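PDB 3MEB: aspartate aminotransferase from Giardia lamblia, which probably catalyses the reversible, pyridoxal-phosphate-dependent transfer of an amino group from L-aspartate to 2-oxoglutarate, giving oxaloacetate and L-glutamate. Local coordinates for residues F96-A102 against V333-H338; F189-K193 against Q223-L227. All coordinates share one frame; numbering follows the deposited sequence.

How the contacts relate
Two helix pairs in the alpha/beta domain of this pyridoxal-phosphate aminotransferase show how such contacts form, one between parts far apart in sequence and the other more locally. Contact 1 joins helix 97-108 to the end of helix 327-337, segments 231 residues apart; contact 2 joins helices 189-198 and 221-234, only 30 residues apart, and is nested inside the chain loop that contact 1 closes. Their centres lie 35 Å apart and their nearest atoms about 20 Å, without touching. The seven-stranded mixed sheet, all of whose strands fall between the outer segments, is thus enclosed in sequence by contact 1, the one nearer the cofactor, while contact 2 lies away from the annotated sites.

Contact 1 (F96-A102 against V333-H338); sequences FPLFLEA and VQVIVH. With EDO (1,2-ethanediol), chain H.
One hydrogen bond between H338 and L98 ties helix 97-108 to the residue that follows helix 327-337. NE2 of H338 donates to L98 O over 2.8 Å, with an N-H...O angle of 158° and the oxygen close to the imidazole plane. The same oxygen accepts the helical bond from A102 N, which reaches it from the opposite face of the carbonyl plane. Around the imidazole, L98 CD2 makes a CH-pi contact over one face, 3.9 Å from the ring centroid, while E101 OE1 comes to the edge, 3.4 Å from H338 CE1. The carboxylate, turned steeply to that ring, accepts from an ethanediol probably left from crystallisation.

The amide of Q334 reaches the start of helix 97-108: CG sits between the backbone N and carbonyl carbon (chi1 82°), and the extended chain carries OE1 to 3.4 Å from F96 CB and 3.2 Å from F99 N.

Apolar contacts complete the crossing, where the short axes approach to 8.5 Å at 62°. A102 CB lies 3.6 Å from V337 CB, and V333 CB meets the edge of the F99 ring. F96 meets the Y331 ring nearly parallel, and the F99 side chain stays about 11 Å from the pyridoxal phosphate, near its pocket without lining it.

The E101 carboxylate could modestly favour a charged imidazole, which would strengthen the bond to the L98 carbonyl.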
loop_
_atom_site.group_PDB
_atom_site.type_symbol
_atom_site.label_atom_id
_atom_site.label_comp_id
_atom_site.label_asym_id
_atom_site.label_seq_id
_atom_site.Cartn_x
_atom_site.Cartn_y
_atom_site.Cartn_z
ATOM N N PHE A 96 -10.651 -9.583 -2.092
ATOM C CA PHE A 96 -11.394 -10.841 -2.291
ATOM C C PHE A 96 -12.680 -10.891 -1.455
ATOM O O PHE A 96 -12.628 -10.666 -0.253
ATOM C CB PHE A 96 -10.555 -12.072 -1.911
ATOM C CG PHE A 96 -9.241 -12.161 -2.629
ATOM C CD1 PHE A 96 -9.186 -12.194 -4.017
ATOM C CD2 PHE A 96 -8.045 -12.219 -1.909
ATOM C CE1 PHE A 96 -7.927 -12.237 -4.686
ATOM C CE2 PHE A 96 -6.808 -12.270 -2.551
ATOM C CZ PHE A 96 -6.743 -12.288 -3.940
ATOM N N PRO A 97 -13.803 -11.295 -2.059
ATOM C CA PRO A 97 -15.041 -11.397 -1.257
ATOM C C PRO A 97 -14.921 -12.247 -0.002
ATOM O O PRO A 97 -15.419 -11.838 1.025
ATOM C CB PRO A 97 -16.026 -12.007 -2.234
ATOM C CG PRO A 97 -15.569 -11.446 -3.574
ATOM C CD PRO A 97 -14.063 -11.521 -3.486
ATOM N N LEU A 98 -14.261 -13.411 -0.075
ATOM C CA LEU A 98 -13.999 -14.231 1.135
ATOM C C LEU A 98 -13.242 -13.486 2.239
ATOM O O LEU A 98 -13.556 -13.649 3.395
ATOM C CB LEU A 98 -13.267 -15.532 0.775
ATOM C CG LEU A 98 -14.062 -16.579 -0.012
ATOM C CD1 LEU A 98 -13.160 -17.785 -0.475
ATOM C CD2 LEU A 98 -15.254 -17.061 0.799
ATOM N N PHE A 99 -12.256 -12.670 1.881
ATOM C CA PHE A 99 -11.538 -11.839 2.837
ATOM C C PHE A 99 -12.487 -10.794 3.444
ATOM O O PHE A 99 -12.573 -10.640 4.671
ATOM C CB PHE A 99 -10.300 -11.158 2.220
ATOM C CG PHE A 99 -9.740 -10.067 3.085
ATOM C CD1 PHE A 99 -8.941 -10.381 4.175
ATOM C CD2 PHE A 99 -10.056 -8.737 2.850
ATOM C CE1 PHE A 99 -8.481 -9.408 5.012
ATOM C CE2 PHE A 99 -9.572 -7.750 3.654
ATOM C CZ PHE A 99 -8.787 -8.060 4.743
ATOM N N LEU A 100 -13.236 -10.113 2.591
ATOM C CA LEU A 100 -14.166 -9.073 3.079
ATOM C C LEU A 100 -15.189 -9.717 4.031
ATOM O O LEU A 100 -15.483 -9.200 5.122
ATOM C CB LEU A 100 -14.858 -8.395 1.895
ATOM C CG LEU A 100 -13.932 -7.572 1.002
ATOM C CD1 LEU A 100 -14.681 -7.069 -0.228
ATOM C CD2 LEU A 100 -13.346 -6.436 1.765
ATOM N N GLU A 101 -15.703 -10.877 3.640
ATOM C CA GLU A 101 -16.604 -11.606 4.520
ATOM C C GLU A 101 -15.898 -11.972 5.826
ATOM O O GLU A 101 -16.490 -11.827 6.886
ATOM C CB GLU A 101 -17.145 -12.876 3.871
ATOM C CG GLU A 101 -18.130 -13.592 4.794
ATOM C CD GLU A 101 -18.678 -14.898 4.250
ATOM O OE1 GLU A 101 -18.394 -15.275 3.067
ATOM O OE2 GLU A 101 -19.391 -15.529 5.061
ATOM N N ALA A 102 -14.650 -12.452 5.746
ATOM C CA ALA A 102 -13.882 -12.810 6.947
ATOM C C ALA A 102 -13.767 -11.555 7.847
ATOM O O ALA A 102 -14.030 -11.607 9.056
ATOM C CB ALA A 102 -12.446 -13.330 6.543
ATOM N N VAL A 333 -5.770 -14.562 5.997
ATOM C CA VAL A 333 -6.931 -14.278 6.825
ATOM C C VAL A 333 -8.177 -15.048 6.391
ATOM O O VAL A 333 -8.882 -15.643 7.231
ATOM C CB VAL A 333 -7.215 -12.759 6.868
ATOM C CG1 VAL A 333 -8.530 -12.452 7.594
ATOM C CG2 VAL A 333 -6.048 -12.043 7.490
ATOM N N GLN A 334 -8.456 -15.061 5.093
ATOM C CA GLN A 334 -9.648 -15.703 4.600
ATOM C C GLN A 334 -9.566 -17.228 4.766
ATOM O O GLN A 334 -10.557 -17.877 5.102
ATOM C CB GLN A 334 -9.919 -15.283 3.142
ATOM C CG GLN A 334 -9.155 -16.000 2.056
ATOM C CD GLN A 334 -9.454 -15.377 0.707
ATOM O OE1 GLN A 334 -9.665 -14.158 0.618
ATOM N NE2 GLN A 334 -9.512 -16.200 -0.344
ATOM N N VAL A 335 -8.380 -17.784 4.537
ATOM C CA VAL A 335 -8.191 -19.238 4.693
ATOM C C VAL A 335 -8.427 -19.689 6.167
ATOM O O VAL A 335 -9.032 -20.747 6.435
ATOM C CB VAL A 335 -6.805 -19.674 4.172
ATOM C CG1 VAL A 335 -6.415 -21.122 4.698
ATOM C CG2 VAL A 335 -6.777 -19.604 2.607
ATOM N N ILE A 336 -7.928 -18.910 7.105
ATOM C CA ILE A 336 -8.130 -19.166 8.523
ATOM C C ILE A 336 -9.623 -19.052 8.876
ATOM O O ILE A 336 -10.221 -19.984 9.439
ATOM C CB ILE A 336 -7.276 -18.209 9.412
ATOM C CG1 ILE A 336 -5.785 -18.580 9.291
ATOM C CG2 ILE A 336 -7.720 -18.307 10.888
ATOM C CD1 ILE A 336 -4.770 -17.598 9.894
ATOM N N VAL A 337 -10.216 -17.911 8.552
ATOM C CA VAL A 337 -11.565 -17.598 9.050
ATOM C C VAL A 337 -12.667 -18.540 8.515
ATOM O O VAL A 337 -13.622 -18.869 9.218
ATOM C CB VAL A 337 -11.911 -16.119 8.800
ATOM C CG1 VAL A 337 -13.418 -15.857 9.042
ATOM C CG2 VAL A 337 -11.052 -15.257 9.685
ATOM N N HIS A 338 -12.511 -19.020 7.293
ATOM C CA HIS A 338 -13.527 -19.887 6.683
ATOM C C HIS A 338 -13.276 -21.376 6.915
ATOM O O HIS A 338 -14.008 -22.199 6.376
ATOM C CB HIS A 338 -13.596 -19.591 5.168
ATOM C CG HIS A 338 -14.135 -18.224 4.865
ATOM N ND1 HIS A 338 -15.486 -17.968 4.804
ATOM C CD2 HIS A 338 -13.513 -17.046 4.624
ATOM C CE1 HIS A 338 -15.672 -16.691 4.515
ATOM N NE2 HIS A 338 -14.488 -16.108 4.406
HETATM C C1 EDO H . -17.048 -16.244 8.145
HETATM O O1 EDO H . -18.336 -15.936 7.586
HETATM C C2 EDO H . -17.190 -17.396 9.114
HETATM O O2 EDO H . -18.481 -17.963 8.895
#

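Contact 2 (F189-K193 against Q223-L227); sequences FSNTK and QWKEL
A chi1 of -168° sets CG of F189 opposite the backbone N and sends the ring toward helix 221-234, while a bend at chi3 of K193 (-70°) swings its amine to the carboxylate of E226. The ring is clasped on both faces. Q223 CB makes a CH-pi contact over one, 3.8 Å from the centroid, and K193 CG from the ring's own helix lies over the other. The Q223 side chain runs antiparallel to F189, bringing NE2 to 3.5 Å from F189 CB; its OE1 is held by the backbone N of T220.

At the rim, F189 CZ approaches L227 CG at 3.8 Å, and E226 OE1 stands 3.5 Å from F189 CE2, its carboxylate steeply turned. The other oxygen, OE2, forms a 2.7 Å salt bridge with K193 NZ through its syn lone pair.

The helix segments run nearly parallel, 22° apart, with axes 11.1 Å from each other and F189, which has the largest buried area in the contact, reaching across. Helix 221-234 connects the adjacent parallel strands 204-208 and 237-242, a beta-alpha-beta unit, and helix 189-198 precedes strand 204-208; W224 turns away to pack on F207 of that strand.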
loop_
_atom_site.group_PDB
_atom_site.type_symbol
_atom_site.label_atom_id
_atom_site.label_comp_id
_atom_site.label_asym_id
_atom_site.label_seq_id
_atom_site.Cartn_x
_atom_site.Cartn_y
_atom_site.Cartn_z
ATOM N N PHE A 189 -13.653 11.283 32.544
ATOM C CA PHE A 189 -14.824 10.933 31.759
ATOM C C PHE A 189 -15.922 11.988 31.753
ATOM O O PHE A 189 -16.634 12.164 30.757
ATOM C CB PHE A 189 -15.372 9.561 32.158
ATOM C CG PHE A 189 -16.389 9.045 31.199
ATOM C CD1 PHE A 189 -16.044 8.767 29.881
ATOM C CD2 PHE A 189 -17.708 8.908 31.580
ATOM C CE1 PHE A 189 -17.000 8.328 28.983
ATOM C CE2 PHE A 189 -18.673 8.471 30.687
ATOM C CZ PHE A 189 -18.323 8.175 29.396
ATOM N N SER A 190 -16.030 12.713 32.857
ATOM C CA SER A 190 -16.922 13.863 32.955
ATOM C C SER A 190 -16.622 14.863 31.829
ATOM O O SER A 190 -17.529 15.300 31.088
ATOM C CB SER A 190 -16.759 14.493 34.352
ATOM O OG SER A 190 -17.793 15.409 34.643
ATOM N N ASN A 191 -15.358 15.243 31.691
ATOM C CA ASN A 191 -14.969 16.134 30.581
ATOM C C ASN A 191 -15.035 15.509 29.187
ATOM O O ASN A 191 -15.325 16.200 28.197
ATOM C CB ASN A 191 -13.608 16.797 30.866
ATOM C CG ASN A 191 -13.735 17.899 31.938
ATOM O OD1 ASN A 191 -12.958 17.969 32.885
ATOM N ND2 ASN A 191 -14.782 18.696 31.826
ATOM N N THR A 192 -14.769 14.208 29.083
ATOM C CA THR A 192 -14.967 13.511 27.833
ATOM C C THR A 192 -16.385 13.777 27.289
ATOM O O THR A 192 -16.560 14.178 26.137
ATOM C CB THR A 192 -14.726 11.976 27.989
ATOM O OG1 THR A 192 -13.400 11.725 28.498
ATOM C CG2 THR A 192 -14.919 11.308 26.657
ATOM N N LYS A 193 -17.397 13.561 28.119
ATOM C CA LYS A 193 -18.763 13.771 27.720
ATOM C C LYS A 193 -19.074 15.227 27.368
ATOM O O LYS A 193 -19.759 15.482 26.377
ATOM C CB LYS A 193 -19.693 13.336 28.830
ATOM C CG LYS A 193 -19.711 11.844 29.002
ATOM C CD LYS A 193 -20.743 11.439 30.089
ATOM C CE LYS A 193 -20.306 11.842 31.519
ATOM N NZ LYS A 193 -21.321 11.449 32.563
ATOM N N GLN A 223 -19.130 3.265 30.517
ATOM C CA GLN A 223 -18.760 4.553 29.926
ATOM C C GLN A 223 -19.147 4.615 28.452
ATOM O O GLN A 223 -19.721 5.604 27.989
ATOM C CB GLN A 223 -17.285 4.848 30.160
ATOM C CG GLN A 223 -17.017 5.078 31.669
ATOM C CD GLN A 223 -15.552 5.239 32.010
ATOM O OE1 GLN A 223 -14.702 4.589 31.427
ATOM N NE2 GLN A 223 -15.254 6.118 32.977
ATOM N N TRP A 224 -18.897 3.551 27.728
ATOM C CA TRP A 224 -19.344 3.502 26.313
ATOM C C TRP A 224 -20.853 3.699 26.225
ATOM O O TRP A 224 -21.317 4.447 25.369
ATOM C CB TRP A 224 -18.980 2.173 25.651
ATOM C CG TRP A 224 -17.566 2.026 25.189
ATOM C CD1 TRP A 224 -16.658 1.122 25.630
ATOM C CD2 TRP A 224 -16.928 2.754 24.140
ATOM N NE1 TRP A 224 -15.480 1.248 24.938
ATOM C CE2 TRP A 224 -15.619 2.250 24.017
ATOM C CE3 TRP A 224 -17.332 3.783 23.299
ATOM C CZ2 TRP A 224 -14.716 2.740 23.094
ATOM C CZ3 TRP A 224 -16.426 4.259 22.362
ATOM C CH2 TRP A 224 -15.138 3.745 22.272
ATOM N N LYS A 225 -21.615 3.065 27.120
ATOM C CA LYS A 225 -23.063 3.199 27.087
ATOM C C LYS A 225 -23.546 4.621 27.370
ATOM O O LYS A 225 -24.587 5.013 26.867
ATOM C CB LYS A 225 -23.753 2.239 28.044
ATOM C CG LYS A 225 -23.708 0.822 27.576
ATOM C CD LYS A 225 -24.323 -0.115 28.576
ATOM C CE LYS A 225 -24.001 -1.564 28.233
ATOM N NZ LYS A 225 -25.237 -2.390 28.203
ATOM N N GLU A 226 -22.781 5.381 28.149
ATOM C CA GLU A 226 -23.072 6.800 28.378
ATOM C C GLU A 226 -22.810 7.669 27.135
ATOM O O GLU A 226 -23.487 8.665 26.931
ATOM C CB GLU A 226 -22.230 7.347 29.519
ATOM C CG GLU A 226 -22.682 6.950 30.934
ATOM C CD GLU A 226 -22.067 7.856 31.969
ATOM O OE1 GLU A 226 -21.268 7.382 32.773
ATOM O OE2 GLU A 226 -22.331 9.066 31.933
ATOM N N LEU A 227 -21.799 7.313 26.357
ATOM C CA LEU A 227 -21.439 8.067 25.153
ATOM C C LEU A 227 -22.483 7.849 24.057
ATOM O O LEU A 227 -22.799 8.775 23.296
ATOM C CB LEU A 227 -20.020 7.730 24.668
ATOM C CG LEU A 227 -18.874 8.124 25.598
ATOM C CD1 LEU A 227 -17.543 7.590 25.044
ATOM C CD2 LEU A 227 -18.789 9.625 25.765
#